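Local coordinates for protein phage terminase large subunit (Thermus phage P7426, PDB 7KS4) that probably acts as the ATP-driven motor that moves viral DNA into empty capsids and as the endonuclease that cuts the genome, this construct holding the ATPase domain, at residues A[80-83]-A[84-88]; A[57-60]-A[61-65]. All blocks are in the same frame, centred on the assembly; numbering follows the deposited sequence.

Contact 1: residues A[80-83]-A[84-88]; sequences IIFG and RVVEK
Arg84 lies alongside Ile80 because its CG is anti to the carbonyl carbon (chi1 -63°) and the chain then runs extended from CG to NE. Ile80 turns CG2 anti to its backbone N, and this methyl comes 3.9 Å from Arg84 NE. The two side chains point the same way, one turn apart on helix 75-92. Nearer the backbone, Arg84 CG passes 3.3 Å from Ile80 O, which also accepts the hydrogen bond from Arg84 N.

Phe82 and Val86 meet on another side of the helix. Phe82 CE1 is 3.6 Å from Val86 CG2, which approaches the ring obliquely. Both residues also touch Leu103 of strand 99-104. A third pair, Ile81 and Val85, touches more loosely, CG2 to CG2 at 4.1 Å. Val85 goes on to meet Ser53 and Phe132.

Regular i to i+4 bonds hold the backbone. Val85 N to Ile81 O measures 2.9 Å, and Glu87 N to Gly83 O is 3.1 Å with a nearly straight N-H...O angle of 173°.

Arg84 is an ADP-binding residue and touches the nucleotide here. Its NH1 makes a salt bridge to Glu50, which also pairs with Lys88. The arginine thus combines van der Waals contact with Ile80 and a charged bond to Glu50. Ile80 CG2 lies against the guanidinium end, while the salt bridge probably orients that end beside the ADP.

Contact 2: residues A[57-60]-A[61-65]; sequences VFEL and FARPG
This is a local contact at the C-terminal end of helix 48-62, the helix that follows the phosphate-binding loop. Here the last turn gives way to the loop leading to strand 67-72.

The side-chain contact with the clearest geometry is a CH-pi interaction. Ala62 CB sits over one face of the Phe58 ring, 3.7 Å from its centroid and 15° off the normal. Phe58 places its ring there with CG anti to the backbone N (chi1 -179°). The same ring meets Phe15 edge-to-face.

On another side of the helix, Val57 and Phe61 lie side by side. Val57 CG1 is 4.0 Å from Phe61 CD2, and the carbonyl O of Val57 lies at the ring edge, near its plane. Phe61 also packs on Phe96 and Val112, and Val57 on helix 75-92.

Glu59 and Arg63 run alongside each other as well. Glu59 OE1 is 3.8 Å from Arg63 CG, so the acid meets the aliphatic part of the arginine. The charged atoms are not in contact. Glu59 OE2 is instead hydrogen-bonded to Trp178.

The backbone bonds change towards the end. Ala62 N to Phe58 O is short at 2.7 Å, whereas Phe61 N reaches Val57 O and Phe58 O only weakly. Arg63 N still bonds Glu59 O at 2.9 Å, although Arg63 is the first residue to leave helical backbone angles. Leu60 O is hydrogen-bonded to Ser130 OG and His114 NE2.

Gly65 has positive phi (88°), where a CB would be jammed against the preceding carbonyl O. The segments form the helix C-terminus and the loop into the next strand, as in the alpha/beta core of P-loop (ASCE) ATPases.

Contact 2 comes first along the chain, at the end of helix 48-62. Strand 67-72 follows, and contact 1 then lies within helix 75-92. Their centres are about 15 Å apart, and both belong to the P-loop ATPase domain. The two helices pack directly against each other: Lys88 CB is 3.6 Å from Val57 CG2, and Val85 CG1 is 4.2 Å from Leu60 CD1. Contact 1 reaches the nucleotide through Arg84. Contact 2 lies farther off, with the side chain of Val57 about 13 Å from the ADP. The interface thus joins the middle of helix 75-92, just after Arg84, to the C-terminal end of helix 48-62.

Contact 1: residues A[80-83]-A[84-88]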
ATOM      1  N   ILE A  80      -1.614  -9.900  -5.627  1.00 47.92           N
ATOM      2  CA  ILE A  80      -2.783  -9.075  -5.913  1.00 46.65           C
ATOM      3  C   ILE A  80      -2.345  -7.668  -6.295  1.00 43.15           C
ATOM      4  O   ILE A  80      -2.603  -7.200  -7.409  1.00 42.32           O
ATOM      5  CB  ILE A  80      -3.747  -9.062  -4.715  1.00 45.20           C
ATOM      6  CG1 ILE A  80      -4.260 -10.478  -4.448  1.00 49.55           C
ATOM      7  CG2 ILE A  80      -4.922  -8.117  -4.982  1.00 44.21           C
ATOM      8  CD1 ILE A  80      -5.066 -10.609  -3.182  1.00 51.38           C
ATOM      9  N   ILE A  81      -1.669  -6.974  -5.380  1.00 36.99           N
ATOM     10  CA  ILE A  81      -1.212  -5.625  -5.692  1.00 37.21           C
ATOM     11  C   ILE A  81      -0.176  -5.665  -6.809  1.00 36.90           C
ATOM     12  O   ILE A  81      -0.215  -4.844  -7.732  1.00 35.23           O
ATOM     13  CB  ILE A  81      -0.673  -4.936  -4.427  1.00 35.63           C
ATOM     14  CG1 ILE A  81      -1.832  -4.635  -3.475  1.00 37.83           C
ATOM     15  CG2 ILE A  81       0.077  -3.646  -4.779  1.00 35.70           C
ATOM     16  CD1 ILE A  81      -1.400  -4.109  -2.112  1.00 36.36           C
ATOM     17  N   PHE A  82       0.755  -6.621  -6.756  1.00 37.10           N
ATOM     18  CA  PHE A  82       1.771  -6.708  -7.799  1.00 37.74           C
ATOM     19  C   PHE A  82       1.133  -6.820  -9.178  1.00 38.68           C
ATOM     20  O   PHE A  82       1.531  -6.121 -10.115  1.00 38.63           O
ATOM     21  CB  PHE A  82       2.704  -7.891  -7.556  1.00 38.01           C
ATOM     22  CG  PHE A  82       3.822  -7.977  -8.559  1.00 38.07           C
ATOM     23  CD1 PHE A  82       3.710  -8.793  -9.676  1.00 40.06           C
ATOM     24  CD2 PHE A  82       4.964  -7.212  -8.406  1.00 36.06           C
ATOM     25  CE1 PHE A  82       4.731  -8.861 -10.611  1.00 39.23           C
ATOM     26  CE2 PHE A  82       5.988  -7.277  -9.334  1.00 36.18           C
ATOM     27  CZ  PHE A  82       5.870  -8.100 -10.439  1.00 37.56           C
ATOM     28  N   GLY A  83       0.138  -7.696  -9.319  1.00 40.48           N
ATOM     29  CA  GLY A  83      -0.496  -7.880 -10.616  1.00 42.06           C
ATOM     30  C   GLY A  83      -1.208  -6.632 -11.102  1.00 42.03           C
ATOM     31  O   GLY A  83      -1.235  -6.342 -12.300  1.00 41.88           O
ATOM     32  N   ARG A  84      -1.802  -5.879 -10.179  1.00 42.83           N
ATOM     33  CA  ARG A  84      -2.466  -4.643 -10.568  1.00 43.99           C
ATOM     34  C   ARG A  84      -1.459  -3.581 -10.981  1.00 40.81           C
ATOM     35  O   ARG A  84      -1.710  -2.811 -11.915  1.00 40.14           O
ATOM     36  CB  ARG A  84      -3.335  -4.142  -9.427  1.00 46.43           C
ATOM     37  CG  ARG A  84      -4.444  -5.096  -9.103  1.00 51.02           C
ATOM     38  CD  ARG A  84      -5.297  -4.568  -8.002  1.00 54.77           C
ATOM     39  NE  ARG A  84      -6.251  -5.572  -7.550  1.00 60.46           N
ATOM     40  CZ  ARG A  84      -7.405  -5.288  -6.966  1.00 65.68           C
ATOM     41  NH1 ARG A  84      -7.745  -4.023  -6.778  1.00 66.20           N
ATOM     42  NH2 ARG A  84      -8.215  -6.265  -6.584  1.00 69.90           N
ATOM     43  N   VAL A  85      -0.313  -3.521 -10.302  1.00 35.68           N
ATOM     44  CA  VAL A  85       0.735  -2.596 -10.722  1.00 34.29           C
ATOM     45  C   VAL A  85       1.205  -2.949 -12.128  1.00 34.17           C
ATOM     46  O   VAL A  85       1.401  -2.068 -12.971  1.00 32.52           O
ATOM     47  CB  VAL A  85       1.896  -2.605  -9.711  1.00 32.78           C
ATOM     48  CG1 VAL A  85       3.038  -1.731 -10.195  1.00 31.43           C
ATOM     49  CG2 VAL A  85       1.411  -2.114  -8.337  1.00 32.84           C
ATOM     50  N   VAL A  86       1.382  -4.244 -12.401  1.00 37.17           N
ATOM     51  CA  VAL A  86       1.815  -4.684 -13.727  1.00 39.32           C
ATOM     52  C   VAL A  86       0.870  -4.156 -14.801  1.00 40.08           C
ATOM     53  O   VAL A  86       1.299  -3.487 -15.748  1.00 38.51           O
ATOM     54  CB  VAL A  86       1.920  -6.218 -13.783  1.00 42.42           C
ATOM     55  CG1 VAL A  86       2.174  -6.688 -15.216  1.00 44.33           C
ATOM     56  CG2 VAL A  86       3.038  -6.704 -12.871  1.00 41.78           C
ATOM     57  N   GLU A  87      -0.426  -4.469 -14.686  1.00 42.56           N
ATOM     58  CA  GLU A  87      -1.379  -4.024 -15.706  1.00 44.20           C
ATOM     59  C   GLU A  87      -1.267  -2.523 -15.933  1.00 42.72           C
ATOM     60  O   GLU A  87      -1.186  -2.055 -17.077  1.00 40.08           O
ATOM     61  CB  GLU A  87      -2.816  -4.385 -15.311  1.00 47.96           C
ATOM     62  CG  GLU A  87      -3.860  -4.114 -16.413  1.00 52.30           C
ATOM     63  CD  GLU A  87      -4.293  -2.651 -16.503  1.00 52.72           C
ATOM     64  OE1 GLU A  87      -4.317  -1.968 -15.456  1.00 52.53           O
ATOM     65  OE2 GLU A  87      -4.611  -2.184 -17.624  1.00 52.97           O
ATOM     66  N   LYS A  88      -1.263  -1.752 -14.842  1.00 39.39           N
ATOM     67  CA  LYS A  88      -1.253  -0.298 -14.959  1.00 39.19           C
ATOM     68  C   LYS A  88       0.049   0.198 -15.572  1.00 36.46           C
ATOM     69  O   LYS A  88       0.037   1.109 -16.407  1.00 36.61           O
ATOM     70  CB  LYS A  88      -1.469   0.339 -13.584  1.00 38.70           C
ATOM     71  CG  LYS A  88      -2.822   0.022 -12.977  1.00 41.29           C
ATOM     72  CD  LYS A  88      -2.972   0.622 -11.583  1.00 40.93           C
ATOM     73  CE  LYS A  88      -4.433   0.682 -11.170  1.00 45.41           C
ATOM     74  NZ  LYS A  88      -5.117  -0.615 -11.362  1.00 48.17           N
TER

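Contact 2: residues A[57-60]-A[61-65]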
ATOM      1  N   VAL A  57       2.676   2.694  -9.104  1.00 28.86           N
ATOM      2  CA  VAL A  57       2.789   3.107 -10.502  1.00 28.63           C
ATOM      3  C   VAL A  57       3.396   4.498 -10.591  1.00 28.36           C
ATOM      4  O   VAL A  57       4.307   4.752 -11.390  1.00 28.37           O
ATOM      5  CB  VAL A  57       1.418   3.063 -11.202  1.00 29.87           C
ATOM      6  CG1 VAL A  57       1.553   3.584 -12.631  1.00 30.45           C
ATOM      7  CG2 VAL A  57       0.850   1.658 -11.215  1.00 31.42           C
ATOM      8  N   PHE A  58       2.886   5.430  -9.784  1.00 28.66           N
ATOM      9  CA  PHE A  58       3.386   6.797  -9.822  1.00 28.62           C
ATOM     10  C   PHE A  58       4.886   6.845  -9.546  1.00 29.20           C
ATOM     11  O   PHE A  58       5.647   7.485 -10.283  1.00 30.33           O
ATOM     12  CB  PHE A  58       2.618   7.653  -8.820  1.00 28.99           C
ATOM     13  CG  PHE A  58       3.048   9.086  -8.810  1.00 30.72           C
ATOM     14  CD1 PHE A  58       2.710   9.926  -9.858  1.00 31.70           C
ATOM     15  CD2 PHE A  58       3.799   9.588  -7.764  1.00 31.78           C
ATOM     16  CE1 PHE A  58       3.112  11.245  -9.861  1.00 33.14           C
ATOM     17  CE2 PHE A  58       4.201  10.906  -7.760  1.00 33.91           C
ATOM     18  CZ  PHE A  58       3.851  11.735  -8.811  1.00 34.69           C
ATOM     19  N   GLU A  59       5.335   6.166  -8.491  1.00 29.56           N
ATOM     20  CA  GLU A  59       6.757   6.184  -8.159  1.00 31.19           C
ATOM     21  C   GLU A  59       7.608   5.691  -9.322  1.00 31.21           C
ATOM     22  O   GLU A  59       8.645   6.290  -9.636  1.00 33.07           O
ATOM     23  CB  GLU A  59       7.023   5.331  -6.918  1.00 34.38           C
ATOM     24  CG  GLU A  59       6.500   5.930  -5.630  1.00 36.66           C
ATOM     25  CD  GLU A  59       7.310   7.121  -5.150  1.00 38.92           C
ATOM     26  OE1 GLU A  59       8.526   7.169  -5.409  1.00 41.01           O
ATOM     27  OE2 GLU A  59       6.717   8.009  -4.509  1.00 42.44           O
ATOM     28  N   LEU A  60       7.191   4.602  -9.976  1.00 28.67           N
ATOM     29  CA  LEU A  60       8.041   3.990 -10.995  1.00 29.36           C
ATOM     30  C   LEU A  60       8.252   4.919 -12.183  1.00 29.21           C
ATOM     31  O   LEU A  60       9.330   4.906 -12.786  1.00 30.21           O
ATOM     32  CB  LEU A  60       7.442   2.657 -11.452  1.00 30.39           C
ATOM     33  CG  LEU A  60       7.337   1.592 -10.349  1.00 33.21           C
ATOM     34  CD1 LEU A  60       6.579   0.371 -10.854  1.00 34.52           C
ATOM     35  CD2 LEU A  60       8.715   1.188  -9.823  1.00 34.54           C
ATOM     36  N   PHE A  61       7.252   5.736 -12.524  1.00 30.21           N
ATOM     37  CA  PHE A  61       7.349   6.655 -13.657  1.00 30.12           C
ATOM     38  C   PHE A  61       7.812   8.046 -13.255  1.00 30.33           C
ATOM     39  O   PHE A  61       8.557   8.686 -14.008  1.00 30.46           O
ATOM     40  CB  PHE A  61       5.996   6.772 -14.359  1.00 30.62           C
ATOM     41  CG  PHE A  61       5.652   5.585 -15.189  1.00 30.93           C
ATOM     42  CD1 PHE A  61       6.199   5.434 -16.450  1.00 31.49           C
ATOM     43  CD2 PHE A  61       4.793   4.612 -14.714  1.00 32.40           C
ATOM     44  CE1 PHE A  61       5.892   4.333 -17.231  1.00 33.07           C
ATOM     45  CE2 PHE A  61       4.481   3.507 -15.492  1.00 34.04           C
ATOM     46  CZ  PHE A  61       5.040   3.370 -16.750  1.00 34.26           C
ATOM     47  N   ALA A  62       7.347   8.547 -12.107  1.00 29.58           N
ATOM     48  CA  ALA A  62       7.661   9.910 -11.697  1.00 30.65           C
ATOM     49  C   ALA A  62       9.014  10.017 -11.018  1.00 31.71           C
ATOM     50  O   ALA A  62       9.557  11.124 -10.917  1.00 30.78           O
ATOM     51  CB  ALA A  62       6.584  10.448 -10.748  1.00 31.82           C
ATOM     52  N   ARG A  63       9.566   8.898 -10.559  1.00 34.53           N
ATOM     53  CA  ARG A  63      10.852   8.858  -9.868  1.00 37.67           C
ATOM     54  C   ARG A  63      11.711   7.799 -10.546  1.00 35.09           C
ATOM     55  O   ARG A  63      11.856   6.683 -10.034  1.00 33.50           O
ATOM     56  CB  ARG A  63      10.658   8.564  -8.382  1.00 43.16           C
ATOM     57  CG  ARG A  63      10.170   9.757  -7.591  1.00 49.26           C
ATOM     58  CD  ARG A  63      11.315  10.722  -7.360  1.00 56.76           C
ATOM     59  NE  ARG A  63      10.947  11.847  -6.506  1.00 62.46           N
ATOM     60  CZ  ARG A  63      11.820  12.725  -6.017  1.00 68.69           C
ATOM     61  NH1 ARG A  63      13.113  12.608  -6.296  1.00 70.62           N
ATOM     62  NH2 ARG A  63      11.401  13.720  -5.246  1.00 71.20           N
ATOM     63  N   PRO A  64      12.279   8.109 -11.712  1.00 34.30           N
ATOM     64  CA  PRO A  64      13.095   7.114 -12.424  1.00 34.58           C
ATOM     65  C   PRO A  64      14.221   6.594 -11.545  1.00 34.07           C
ATOM     66  O   PRO A  64      14.936   7.363 -10.900  1.00 34.60           O
ATOM     67  CB  PRO A  64      13.635   7.892 -13.634  1.00 35.38           C
ATOM     68  CG  PRO A  64      12.661   9.003 -13.835  1.00 34.77           C
ATOM     69  CD  PRO A  64      12.187   9.377 -12.448  1.00 34.63           C
ATOM     70  N   GLY A  65      14.385   5.275 -11.541  1.00 33.24           N
ATOM     71  CA  GLY A  65      15.346   4.635 -10.676  1.00 35.08           C
ATOM     72  C   GLY A  65      14.814   4.294  -9.304  1.00 35.95           C
ATOM     73  O   GLY A  65      15.546   3.696  -8.504  1.00 36.16           O
TER